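Local atomic coordinates of putative oxidoreductase (Klebsiella pneumoniae subsp. pneumoniae MGH 78578, PDB entry 3E82), a protein that probably acts as a nucleotide-dependent oxidoreductase of the Gfo/Idh/MocA family, built on a Rossmann domain and a C-terminal alpha/beta domain, with its substrate not established. Residues 13-18 / 22-27; 54-59 / 63-68; 121-126 / 321-326; 264-267 / 272-275; 296-299 / 303-306. All coordinates share one frame; numbering follows the deposited sequence.

Contact 1: 13-18 / 22-27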
# COMPACT_ATOMS: atom_id res chain seq x y z
N ILE B 13 8.40 -24.47 -28.65
CA ILE B 13 8.84 -25.57 -27.79
C ILE B 13 7.89 -25.74 -26.61
O ILE B 13 7.88 -24.93 -25.68
CB ILE B 13 10.27 -25.32 -27.26
CG1 ILE B 13 11.21 -24.98 -28.42
CG2 ILE B 13 10.77 -26.54 -26.49
CD1 ILE B 13 11.26 -26.00 -29.55
N GLY B 14 7.09 -26.80 -26.67
CA GLY B 14 6.14 -27.06 -25.61
C GLY B 14 4.74 -26.62 -26.01
O GLY B 14 4.54 -25.49 -26.46
N TYR B 15 3.78 -27.53 -25.88
CA TYR B 15 2.40 -27.21 -26.21
C TYR B 15 1.56 -27.44 -24.97
O TYR B 15 0.49 -28.06 -25.01
CB TYR B 15 1.89 -28.08 -27.35
CG TYR B 15 0.69 -27.48 -28.04
CD1 TYR B 15 0.78 -26.26 -28.71
CD2 TYR B 15 -0.55 -28.12 -28.02
CE1 TYR B 15 -0.32 -25.69 -29.34
CE2 TYR B 15 -1.66 -27.56 -28.65
CZ TYR B 15 -1.53 -26.35 -29.30
OH TYR B 15 -2.62 -25.80 -29.93
N GLY B 16 2.08 -26.95 -23.85
CA GLY B 16 1.36 -27.06 -22.61
C GLY B 16 0.38 -25.91 -22.55
O GLY B 16 0.05 -25.31 -23.59
N PHE B 17 -0.08 -25.58 -21.36
CA PHE B 17 -1.03 -24.50 -21.18
C PHE B 17 -0.62 -23.19 -21.86
O PHE B 17 -1.38 -22.63 -22.65
CB PHE B 17 -1.24 -24.24 -19.69
CG PHE B 17 -1.96 -22.96 -19.41
CD1 PHE B 17 -3.32 -22.86 -19.64
CD2 PHE B 17 -1.26 -21.84 -18.98
CE1 PHE B 17 -3.98 -21.64 -19.44
CE2 PHE B 17 -1.90 -20.63 -18.78
CZ PHE B 17 -3.27 -20.53 -19.01
N VAL B 18 0.58 -22.70 -21.55
CA VAL B 18 1.05 -21.45 -22.12
C VAL B 18 1.28 -21.50 -23.63
O VAL B 18 0.91 -20.59 -24.35
CB VAL B 18 2.34 -20.97 -21.41
CG1 VAL B 18 2.86 -19.70 -22.08
CG2 VAL B 18 2.04 -20.71 -19.94
N PHE B 22 -1.51 -19.10 -25.23
CA PHE B 22 -0.91 -17.81 -25.58
C PHE B 22 -0.14 -17.76 -26.90
O PHE B 22 -0.62 -17.20 -27.89
CB PHE B 22 0.04 -17.37 -24.45
CG PHE B 22 -0.65 -16.82 -23.25
CD1 PHE B 22 -0.68 -15.44 -23.02
CD2 PHE B 22 -1.29 -17.66 -22.34
CE1 PHE B 22 -1.34 -14.91 -21.91
CE2 PHE B 22 -1.95 -17.15 -21.22
CZ PHE B 22 -1.98 -15.77 -21.00
N HIS B 23 1.05 -18.35 -26.90
CA HIS B 23 1.93 -18.33 -28.05
C HIS B 23 1.39 -18.74 -29.41
O HIS B 23 1.49 -17.96 -30.36
CB HIS B 23 3.18 -19.13 -27.72
CG HIS B 23 3.95 -18.57 -26.56
ND1 HIS B 23 4.55 -17.33 -26.60
CD2 HIS B 23 4.19 -19.07 -25.33
CE1 HIS B 23 5.13 -17.09 -25.44
NE2 HIS B 23 4.93 -18.13 -24.65
N ALA B 24 0.81 -19.93 -29.52
CA ALA B 24 0.28 -20.36 -30.81
C ALA B 24 -0.73 -19.37 -31.39
O ALA B 24 -0.59 -18.95 -32.55
CB ALA B 24 -0.33 -21.74 -30.71
N PRO B 25 -1.76 -18.98 -30.61
CA PRO B 25 -2.77 -18.03 -31.10
C PRO B 25 -2.22 -16.66 -31.47
O PRO B 25 -2.59 -16.08 -32.49
CB PRO B 25 -3.76 -17.96 -29.93
CG PRO B 25 -3.66 -19.34 -29.33
CD PRO B 25 -2.16 -19.54 -29.31
N LEU B 26 -1.34 -16.13 -30.62
CA LEU B 26 -0.75 -14.83 -30.88
C LEU B 26 0.12 -14.87 -32.14
O LEU B 26 -0.06 -14.05 -33.05
CB LEU B 26 0.09 -14.40 -29.67
CG LEU B 26 -0.70 -14.07 -28.40
CD1 LEU B 26 0.26 -13.94 -27.20
CD2 LEU B 26 -1.48 -12.77 -28.61
N ILE B 27 1.04 -15.82 -32.21
CA ILE B 27 1.93 -15.95 -33.36
C ILE B 27 1.18 -16.09 -34.67
O ILE B 27 1.51 -15.45 -35.67
CB ILE B 27 2.88 -17.16 -33.19
CG1 ILE B 27 3.82 -16.92 -32.01
CG2 ILE B 27 3.68 -17.36 -34.48
CD1 ILE B 27 4.66 -18.13 -31.63
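The backbone carbonyl of V18 receives two N-H groups from the next turn of helix 17-28, a sound bond from F22 N at 3.0 Å to V18 O and a weak one from H23 N at 3.4 Å to the same V18 O. Two residues on, P25 offers no N-H, and the helix kinks there.

The side chains pack around this turn. CG1 of V18, swung anti to the backbone N (chi1 177°), reaches the imidazole of H23, with CG1 to H23 CD2 at 3.6 Å; the two side chains cross obliquely. CB of F22 lies 3.3 Å from V18 O. Farther out, CZ of F17 comes to 4.2 Å from F22 CE2, at the edge of the F22 ring. The Y15 ring also offers its edge, CE1 standing 4.2 Å from A24 CB, while its OH is hydrogen-bonded to D49.

I13 ends the first strand of the Rossmann sheet, and G14 and G16 sit in the turn that follows, consistent with the glycine-rich GxGxxG pattern of dinucleotide-binding folds. G16 is the N-cap of helix 17-28, the helix of the beta-alpha-beta unit formed with strands 8-13 and 33-39.

H23 ND1 bonds to Y303 OH and NE2 to D97 OD1. With both ring nitrogens engaged and V18 CG1 against its CD2/NE2 side, the imidazole has its rotation fixed, joining the helix to the C-terminal domain through Y303.

Contact 2: 54-59 / 63-68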
# COMPACT_ATOMS: atom_id res chain seq x y z
N THR B 54 4.07 -29.07 -38.26
CA THR B 54 4.93 -30.24 -38.13
C THR B 54 5.33 -30.44 -36.66
O THR B 54 5.92 -29.54 -36.05
CB THR B 54 6.22 -30.09 -38.96
OG1 THR B 54 5.88 -29.87 -40.34
CG2 THR B 54 7.07 -31.35 -38.86
N VAL B 55 5.02 -31.60 -36.10
CA VAL B 55 5.36 -31.85 -34.70
C VAL B 55 6.64 -32.66 -34.55
O VAL B 55 6.78 -33.72 -35.15
CB VAL B 55 4.24 -32.62 -33.98
CG1 VAL B 55 4.62 -32.82 -32.51
CG2 VAL B 55 2.93 -31.87 -34.09
N ILE B 56 7.57 -32.15 -33.75
CA ILE B 56 8.82 -32.85 -33.50
C ILE B 56 8.84 -33.27 -32.03
O ILE B 56 8.71 -32.43 -31.14
CB ILE B 56 10.04 -31.97 -33.79
CG1 ILE B 56 10.07 -31.58 -35.27
CG2 ILE B 56 11.32 -32.70 -33.41
CD1 ILE B 56 11.27 -30.73 -35.65
N ALA B 57 8.99 -34.56 -31.79
CA ALA B 57 9.00 -35.10 -30.44
C ALA B 57 9.98 -34.45 -29.48
O ALA B 57 9.58 -33.97 -28.42
CB ALA B 57 9.23 -36.61 -30.48
N SER B 58 11.27 -34.42 -29.83
CA SER B 58 12.26 -33.83 -28.92
C SER B 58 12.54 -32.35 -29.12
O SER B 58 12.69 -31.87 -30.26
CB SER B 58 13.58 -34.60 -29.00
OG SER B 58 14.26 -34.29 -30.21
N PRO B 59 12.65 -31.60 -28.01
CA PRO B 59 12.93 -30.16 -28.00
C PRO B 59 14.25 -29.85 -28.71
O PRO B 59 14.33 -28.92 -29.50
CB PRO B 59 12.99 -29.83 -26.51
CG PRO B 59 12.09 -30.85 -25.89
CD PRO B 59 12.47 -32.11 -26.64
N VAL B 63 14.64 -27.32 -31.83
CA VAL B 63 15.48 -26.14 -31.71
C VAL B 63 16.60 -26.10 -32.76
O VAL B 63 16.92 -25.04 -33.29
CB VAL B 63 16.10 -26.05 -30.30
CG1 VAL B 63 17.20 -25.03 -30.28
CG2 VAL B 63 15.02 -25.69 -29.28
N GLN B 64 17.18 -27.25 -33.06
CA GLN B 64 18.29 -27.32 -34.02
C GLN B 64 17.92 -27.50 -35.49
O GLN B 64 18.80 -27.57 -36.35
CB GLN B 64 19.26 -28.43 -33.60
CG GLN B 64 19.88 -28.19 -32.24
CD GLN B 64 20.71 -29.35 -31.74
OE1 GLN B 64 20.22 -30.48 -31.63
NE2 GLN B 64 21.97 -29.09 -31.43
N HIS B 65 16.63 -27.58 -35.79
CA HIS B 65 16.20 -27.77 -37.18
C HIS B 65 16.63 -26.58 -38.05
O HIS B 65 16.38 -25.42 -37.71
CB HIS B 65 14.68 -27.94 -37.22
CG HIS B 65 14.16 -28.55 -38.49
ND1 HIS B 65 14.27 -27.94 -39.72
CD2 HIS B 65 13.46 -29.69 -38.70
CE1 HIS B 65 13.66 -28.68 -40.63
NE2 HIS B 65 13.15 -29.74 -40.04
N PRO B 66 17.28 -26.86 -39.20
CA PRO B 66 17.75 -25.83 -40.13
C PRO B 66 16.68 -24.88 -40.66
O PRO B 66 16.98 -23.73 -40.97
CB PRO B 66 18.41 -26.64 -41.25
CG PRO B 66 17.67 -27.94 -41.22
CD PRO B 66 17.54 -28.21 -39.74
N ASP B 67 15.45 -25.35 -40.78
CA ASP B 67 14.37 -24.50 -41.29
C ASP B 67 13.79 -23.55 -40.24
O ASP B 67 12.89 -22.77 -40.54
CB ASP B 67 13.24 -25.34 -41.87
CG ASP B 67 13.64 -26.04 -43.15
OD1 ASP B 67 14.72 -25.74 -43.69
OD2 ASP B 67 12.85 -26.90 -43.62
N VAL B 68 14.30 -23.64 -39.02
CA VAL B 68 13.83 -22.78 -37.93
C VAL B 68 14.67 -21.50 -37.86
O VAL B 68 15.90 -21.55 -37.93
CB VAL B 68 13.91 -23.53 -36.56
CG1 VAL B 68 13.71 -22.55 -35.41
CG2 VAL B 68 12.84 -24.62 -36.51
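I56, on the outermost strand 54-56, reaches H65 with the tip of its side chain: CD1 lies 3.9 Å from CD2 of the imidazole. Its CG1 stands beside the backbone N and the chain then runs out extended (chi2 -179°), which carries CD1 across to the ring. The ring is held from the ND1 side, because ND1 of H65 accepts the N-H of D67 at 3.0 Å, with D67 N almost exactly in the ring plane. That bond spans the start of a type I turn from H65 to V68, closed by V68 N on H65 O. F37, on the neighbouring strand 33-39, also meets this imidazole.

The strand then gives way to helix 59-64, a short connection at one border of the parallel Rossmann sheet. S58 is the N-cap of this helix, and its OG makes a weak bond to A61 N. P59 begins the first turn; its carbonyl accepts the N-H of V63, with P59 O to V63 N at 2.8 Å, the i to i+4 bond of the helix. CG2 of V63, beside its own backbone N, packs next to that oxygen, 3.3 Å from P59 O. Both P59 and V63 also turn apolar surface onto I13 of the central strand 8-13, and helix 80-89 covers them through L83 and A87.

Contact 3: 121-126 / 321-326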
# COMPACT_ATOMS: atom_id res chain seq x y z
N LEU B 121 17.73 -12.23 -28.58
CA LEU B 121 17.25 -13.01 -27.43
C LEU B 121 16.28 -12.09 -26.71
O LEU B 121 16.58 -10.92 -26.49
CB LEU B 121 18.40 -13.35 -26.48
CG LEU B 121 18.01 -13.87 -25.08
CD1 LEU B 121 17.23 -15.17 -25.19
CD2 LEU B 121 19.26 -14.08 -24.26
N SER B 122 15.11 -12.61 -26.36
CA SER B 122 14.12 -11.80 -25.66
C SER B 122 13.35 -12.66 -24.65
O SER B 122 13.47 -13.88 -24.66
CB SER B 122 13.16 -11.17 -26.66
OG SER B 122 12.32 -10.22 -26.03
N VAL B 123 12.59 -12.00 -23.77
CA VAL B 123 11.81 -12.70 -22.77
C VAL B 123 10.37 -12.22 -22.93
O VAL B 123 10.14 -11.04 -23.19
CB VAL B 123 12.32 -12.39 -21.34
CG1 VAL B 123 11.47 -13.13 -20.31
CG2 VAL B 123 13.79 -12.81 -21.22
N PHE B 124 9.41 -13.13 -22.74
CA PHE B 124 8.00 -12.82 -22.93
C PHE B 124 7.35 -11.92 -21.88
O PHE B 124 6.47 -12.35 -21.14
CB PHE B 124 7.21 -14.13 -23.07
CG PHE B 124 5.82 -13.97 -23.67
CD1 PHE B 124 5.63 -13.35 -24.90
CD2 PHE B 124 4.71 -14.50 -23.01
CE1 PHE B 124 4.35 -13.25 -25.48
CE2 PHE B 124 3.42 -14.40 -23.58
CZ PHE B 124 3.24 -13.78 -24.81
N HIS B 125 7.80 -10.67 -21.80
CA HIS B 125 7.20 -9.70 -20.89
C HIS B 125 6.11 -9.12 -21.78
O HIS B 125 6.30 -8.11 -22.47
CB HIS B 125 8.21 -8.64 -20.47
CG HIS B 125 9.14 -9.10 -19.39
ND1 HIS B 125 8.69 -9.48 -18.14
CD2 HIS B 125 10.49 -9.23 -19.36
CE1 HIS B 125 9.72 -9.82 -17.39
NE2 HIS B 125 10.82 -9.67 -18.10
N ASN B 126 4.98 -9.80 -21.76
CA ASN B 126 3.84 -9.49 -22.62
C ASN B 126 2.78 -8.57 -22.05
O ASN B 126 1.70 -8.47 -22.63
CB ASN B 126 3.19 -10.82 -23.01
CG ASN B 126 2.51 -11.50 -21.83
OD1 ASN B 126 3.04 -11.51 -20.72
ND2 ASN B 126 1.34 -12.08 -22.07
N VAL B 321 18.46 -7.61 -21.06
CA VAL B 321 18.89 -6.87 -19.88
C VAL B 321 17.70 -6.30 -19.09
O VAL B 321 17.78 -6.09 -17.88
CB VAL B 321 19.86 -5.72 -20.26
CG1 VAL B 321 19.12 -4.63 -21.03
CG2 VAL B 321 20.51 -5.17 -19.01
N GLU B 322 16.58 -6.07 -19.78
CA GLU B 322 15.40 -5.55 -19.12
C GLU B 322 14.75 -6.66 -18.31
O GLU B 322 14.12 -6.41 -17.29
CB GLU B 322 14.40 -4.98 -20.13
CG GLU B 322 14.99 -3.84 -20.95
CD GLU B 322 13.96 -3.06 -21.73
OE1 GLU B 322 12.86 -3.60 -21.99
OE2 GLU B 322 14.26 -1.91 -22.10
N ALA B 323 14.91 -7.90 -18.78
CA ALA B 323 14.36 -9.04 -18.06
C ALA B 323 15.26 -9.27 -16.85
O ALA B 323 14.79 -9.68 -15.78
CB ALA B 323 14.33 -10.28 -18.95
N LEU B 324 16.55 -9.01 -17.02
CA LEU B 324 17.52 -9.17 -15.94
C LEU B 324 17.20 -8.16 -14.82
O LEU B 324 17.33 -8.47 -13.63
CB LEU B 324 18.94 -8.91 -16.47
CG LEU B 324 20.11 -9.10 -15.48
CD1 LEU B 324 20.33 -10.58 -15.21
CD2 LEU B 324 21.39 -8.48 -16.07
N ALA B 325 16.78 -6.96 -15.21
CA ALA B 325 16.43 -5.91 -14.25
C ALA B 325 15.23 -6.35 -13.41
O ALA B 325 15.21 -6.15 -12.21
CB ALA B 325 16.10 -4.62 -15.00
N VAL B 326 14.23 -6.95 -14.05
CA VAL B 326 13.04 -7.44 -13.33
C VAL B 326 13.49 -8.49 -12.32
O VAL B 326 13.05 -8.48 -11.16
CB VAL B 326 12.03 -8.08 -14.31
CG1 VAL B 326 10.96 -8.86 -13.52
CG2 VAL B 326 11.40 -7.00 -15.17
O HOH W 1 12.39 -11.36 -16.38
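V123 of the last strand of the Rossmann sheet and H125 just past it meet A323 and V326 on helix 320-339, a buried joint between the Rossmann domain and a helix from the C-terminal part of the chain. The tightest touch is methyl against methyl: CG2 of V123 lies 3.4 Å from CB of A323, closer than carbons normally pack.

Beyond V123 the chain bends through two successive inverse gamma turns, centred on F124 and H125; H125 N bonds to V123 O at 2.7 Å within the first. This brings H125 out toward the helix. Its ring, with CG beside the backbone N (chi1 -80°), sets its edge against A323: NE2 is 3.6 Å from A323 CA, and A323 CB lies in the ring plane. CE1 comes to 4.0 Å from CG2 of V326, the two side chains pointing opposite ways as they pass.

No direct hydrogen bond crosses here, but a water bridges the polar atoms. It sits 2.9 Å from H125 NE2 and donates to A323 O at 3.0 Å, so one imidazole nitrogen and a helix carbonyl share a partner.

D186 of helix 176-192 touches both H125 and V326, while E322 makes a salt bridge to R128 shortly after the strand. A C-terminal helix laid back against the final strand of the N-terminal sheet is consistent with the two-domain Gfo/Idh/MocA fold, a Rossmann domain followed by an alpha/beta domain.

Contact 4: 264-267 / 272-275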
# COMPACT_ATOMS: atom_id res chain seq x y z
N ALA B 264 -10.85 -18.09 -23.04
CA ALA B 264 -12.15 -18.36 -23.63
C ALA B 264 -12.03 -18.70 -25.11
O ALA B 264 -13.02 -18.94 -25.79
CB ALA B 264 -13.07 -17.15 -23.45
N GLY B 265 -10.79 -18.72 -25.61
CA GLY B 265 -10.57 -19.05 -27.00
C GLY B 265 -10.86 -17.97 -28.02
O GLY B 265 -11.10 -18.28 -29.18
N VAL B 266 -10.86 -16.71 -27.60
CA VAL B 266 -11.10 -15.59 -28.52
C VAL B 266 -9.85 -15.45 -29.39
O VAL B 266 -8.74 -15.52 -28.88
CB VAL B 266 -11.30 -14.26 -27.74
CG1 VAL B 266 -11.42 -13.11 -28.72
CG2 VAL B 266 -12.55 -14.35 -26.87
N VAL B 267 -10.02 -15.25 -30.69
CA VAL B 267 -8.88 -15.11 -31.59
C VAL B 267 -8.23 -13.73 -31.45
O VAL B 267 -8.88 -12.71 -31.61
CB VAL B 267 -9.28 -15.29 -33.08
CG1 VAL B 267 -8.09 -15.00 -33.97
CG2 VAL B 267 -9.77 -16.73 -33.31
N ASP B 272 -13.52 -7.88 -30.67
CA ASP B 272 -13.43 -7.37 -29.30
C ASP B 272 -12.12 -7.64 -28.56
O ASP B 272 -12.05 -7.43 -27.34
CB ASP B 272 -14.60 -7.92 -28.48
CG ASP B 272 -15.92 -7.87 -29.23
OD1 ASP B 272 -16.23 -6.82 -29.84
OD2 ASP B 272 -16.65 -8.89 -29.21
N TRP B 273 -11.10 -8.10 -29.27
CA TRP B 273 -9.81 -8.40 -28.66
C TRP B 273 -9.22 -7.17 -27.96
O TRP B 273 -9.12 -6.09 -28.55
CB TRP B 273 -8.84 -8.92 -29.74
CG TRP B 273 -7.40 -9.11 -29.28
CD1 TRP B 273 -6.32 -8.37 -29.64
CD2 TRP B 273 -6.92 -10.10 -28.35
NE1 TRP B 273 -5.19 -8.84 -29.01
CE2 TRP B 273 -5.53 -9.90 -28.21
CE3 TRP B 273 -7.53 -11.14 -27.64
CZ2 TRP B 273 -4.74 -10.69 -27.38
CZ3 TRP B 273 -6.74 -11.93 -26.80
CH2 TRP B 273 -5.36 -11.70 -26.68
N GLY B 274 -8.85 -7.32 -26.69
CA GLY B 274 -8.25 -6.23 -25.95
C GLY B 274 -9.11 -5.01 -25.62
O GLY B 274 -8.60 -4.02 -25.09
N GLN B 275 -10.40 -5.07 -25.92
CA GLN B 275 -11.27 -3.94 -25.62
C GLN B 275 -11.44 -3.83 -24.12
O GLN B 275 -11.49 -4.84 -23.41
CB GLN B 275 -12.63 -4.11 -26.30
CG GLN B 275 -12.57 -3.89 -27.80
CD GLN B 275 -12.14 -2.48 -28.16
OE1 GLN B 275 -11.46 -2.26 -29.16
NE2 GLN B 275 -12.55 -1.52 -27.34
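V266 and W273 make a loose, apolar contact within the loop that leads from helix 258-263 to strand 280-284, at the margin of the C-terminal domain. The backbones keep apart, 7.3 Å between V266 CA and W273 CA, and no hydrogen bond passes between 264-267 and 272-275. CG1 of V266 approaches the edge of the indole, near its plane, standing 4.5 Å from CE3 on the six-membered ring. The carbonyl of V267 adds a second touch, its O lying 4.2 Å from W273 CB, while that oxygen is bonded to S270 OG.

Both ends of this loop are shaped by glycines with positive phi. G265 (phi 78°) closes helix 258-263 in a Schellman motif, turning the chain off the helix just before V266. G274 (phi 67°) stands third in a type II beta turn from D272 to Q275, closed by Q275 N on D272 O at 3.2 Å. W273 occupies the second position of that turn, and with CG anti to its backbone N (chi1 173°) it sends the indole back onto helix 258-263.

The turn is tied to that helix through Q261, whose side-chain amide accepts from G274 N and donates to D272 O. The indole packs on Q258, Q261 and L262 along the helix and on P268 in the loop. At its polar edge, NE1 is hydrogen-bonded to OD1 of D298, a residue of the 296-299 segment.

Contact 5: 296-299 / 303-306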
# COMPACT_ATOMS: atom_id res chain seq x y z
N GLN B 296 -7.36 0.40 -26.22
CA GLN B 296 -7.44 -1.03 -26.45
C GLN B 296 -6.08 -1.64 -26.15
O GLN B 296 -5.05 -1.01 -26.40
CB GLN B 296 -7.79 -1.33 -27.92
CG GLN B 296 -8.05 -2.81 -28.21
CD GLN B 296 -7.41 -3.30 -29.51
OE1 GLN B 296 -7.37 -2.58 -30.51
NE2 GLN B 296 -6.92 -4.54 -29.51
N GLY B 297 -6.08 -2.84 -25.60
CA GLY B 297 -4.82 -3.51 -25.30
C GLY B 297 -4.56 -4.57 -26.36
O GLY B 297 -5.50 -5.08 -26.96
N ASP B 298 -3.29 -4.88 -26.62
CA ASP B 298 -2.97 -5.92 -27.60
C ASP B 298 -1.55 -6.47 -27.47
O ASP B 298 -0.60 -5.91 -28.02
CB ASP B 298 -3.18 -5.40 -29.02
CG ASP B 298 -2.92 -6.46 -30.07
OD1 ASP B 298 -2.94 -7.67 -29.72
OD2 ASP B 298 -2.71 -6.10 -31.25
N GLN B 299 -1.42 -7.58 -26.77
CA GLN B 299 -0.11 -8.18 -26.59
C GLN B 299 0.50 -8.75 -27.88
O GLN B 299 1.66 -9.16 -27.90
CB GLN B 299 -0.16 -9.27 -25.50
CG GLN B 299 -1.04 -10.45 -25.79
CD GLN B 299 -1.19 -11.35 -24.57
OE1 GLN B 299 -0.26 -12.06 -24.18
NE2 GLN B 299 -2.37 -11.30 -23.94
N TYR B 303 4.95 -9.74 -30.46
CA TYR B 303 5.40 -10.48 -31.63
C TYR B 303 5.54 -9.63 -32.89
O TYR B 303 6.41 -9.89 -33.72
CB TYR B 303 4.46 -11.67 -31.89
CG TYR B 303 4.80 -12.88 -31.03
CD1 TYR B 303 6.02 -13.53 -31.17
CD2 TYR B 303 3.92 -13.34 -30.05
CE1 TYR B 303 6.37 -14.61 -30.36
CE2 TYR B 303 4.26 -14.42 -29.23
CZ TYR B 303 5.49 -15.06 -29.39
OH TYR B 303 5.85 -16.12 -28.58
N MSE B 304 4.71 -8.60 -33.02
CA MSE B 304 4.81 -7.72 -34.18
C MSE B 304 6.13 -6.96 -34.10
O MSE B 304 6.82 -6.77 -35.10
CB MSE B 304 3.64 -6.75 -34.21
CG MSE B 304 2.29 -7.43 -34.20
SE MSE B 304 0.82 -6.20 -34.30
CE MSE B 304 0.11 -6.29 -32.51
N LEU B 305 6.49 -6.56 -32.88
CA LEU B 305 7.74 -5.82 -32.67
C LEU B 305 8.96 -6.74 -32.77
O LEU B 305 10.00 -6.35 -33.31
CB LEU B 305 7.70 -5.10 -31.33
CG LEU B 305 6.64 -3.98 -31.23
CD1 LEU B 305 6.59 -3.43 -29.81
CD2 LEU B 305 6.99 -2.85 -32.22
N ILE B 306 8.84 -7.97 -32.27
CA ILE B 306 9.95 -8.92 -32.35
C ILE B 306 10.17 -9.19 -33.85
O ILE B 306 11.30 -9.30 -34.32
CB ILE B 306 9.61 -10.25 -31.64
CG1 ILE B 306 9.77 -10.10 -30.12
CG2 ILE B 306 10.45 -11.37 -32.23
CD1 ILE B 306 11.21 -10.01 -29.62
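The carboxylate of D298 and the side chain of selenomethionine M304 cross at about a right angle, and it is the methyl end of M304 that meets the acid. CE stands 3.1 Å from OD2 of D298, short for carbon against oxygen, and 3.9 Å from its CG, whereas SE is farther back, 4.7 Å from OD2. A bend at the last torsion of M304 (chi3 -108°) turns CE toward the carboxylate rather than straight out. D298 presents itself with CG anti to the backbone N (chi1 -177°), which places OD2 near M304 CE.

The carboxylate is shared among several partners: W273 is held at OD1, OD2 forms a salt bridge with R300 NH1, and the side chain caps a backbone N at the start of helix 300-310. The methyl therefore rests against an oxygen already engaged by a guanidinium group.

Q299 and Y303 come near through their backbones alone: Q299 O is 4.2 Å from Y303 N, with no hydrogen bond. Their polar ends are aimed at other parts of the chain, Q299 OE1 accepting from N126 ND2 and Y303 turned to H23, so this helix start reaches both the 121-126 segment and helix 17-28 of the Rossmann domain. Within its own loop, Q296 NE2 makes a weak bond to G297 O. A side-chain cap from D298, ahead of the turn into helix 300-310, marks this as a capped helix N-terminus in the C-terminal alpha/beta domain.

From the N terminus, contact 1 closes the three-residue gap within helix 17-28, and contact 2, next along the chain, closes a similar gap on helix 59-64; the two touch through I13, P59 and V63. Contact 3 then closes a long loop of 194 residues, joining the last Rossmann strand to helix 320-339. Contacts 4 and 5 lie nested inside that loop, one after the other, and no contact crosses another. Contact 5 is the hub: it makes probable hydrogen bonds to contacts 1, 3 and 4, tying the two domains together. Contact 2 stands apart from contacts 3, 4 and 5.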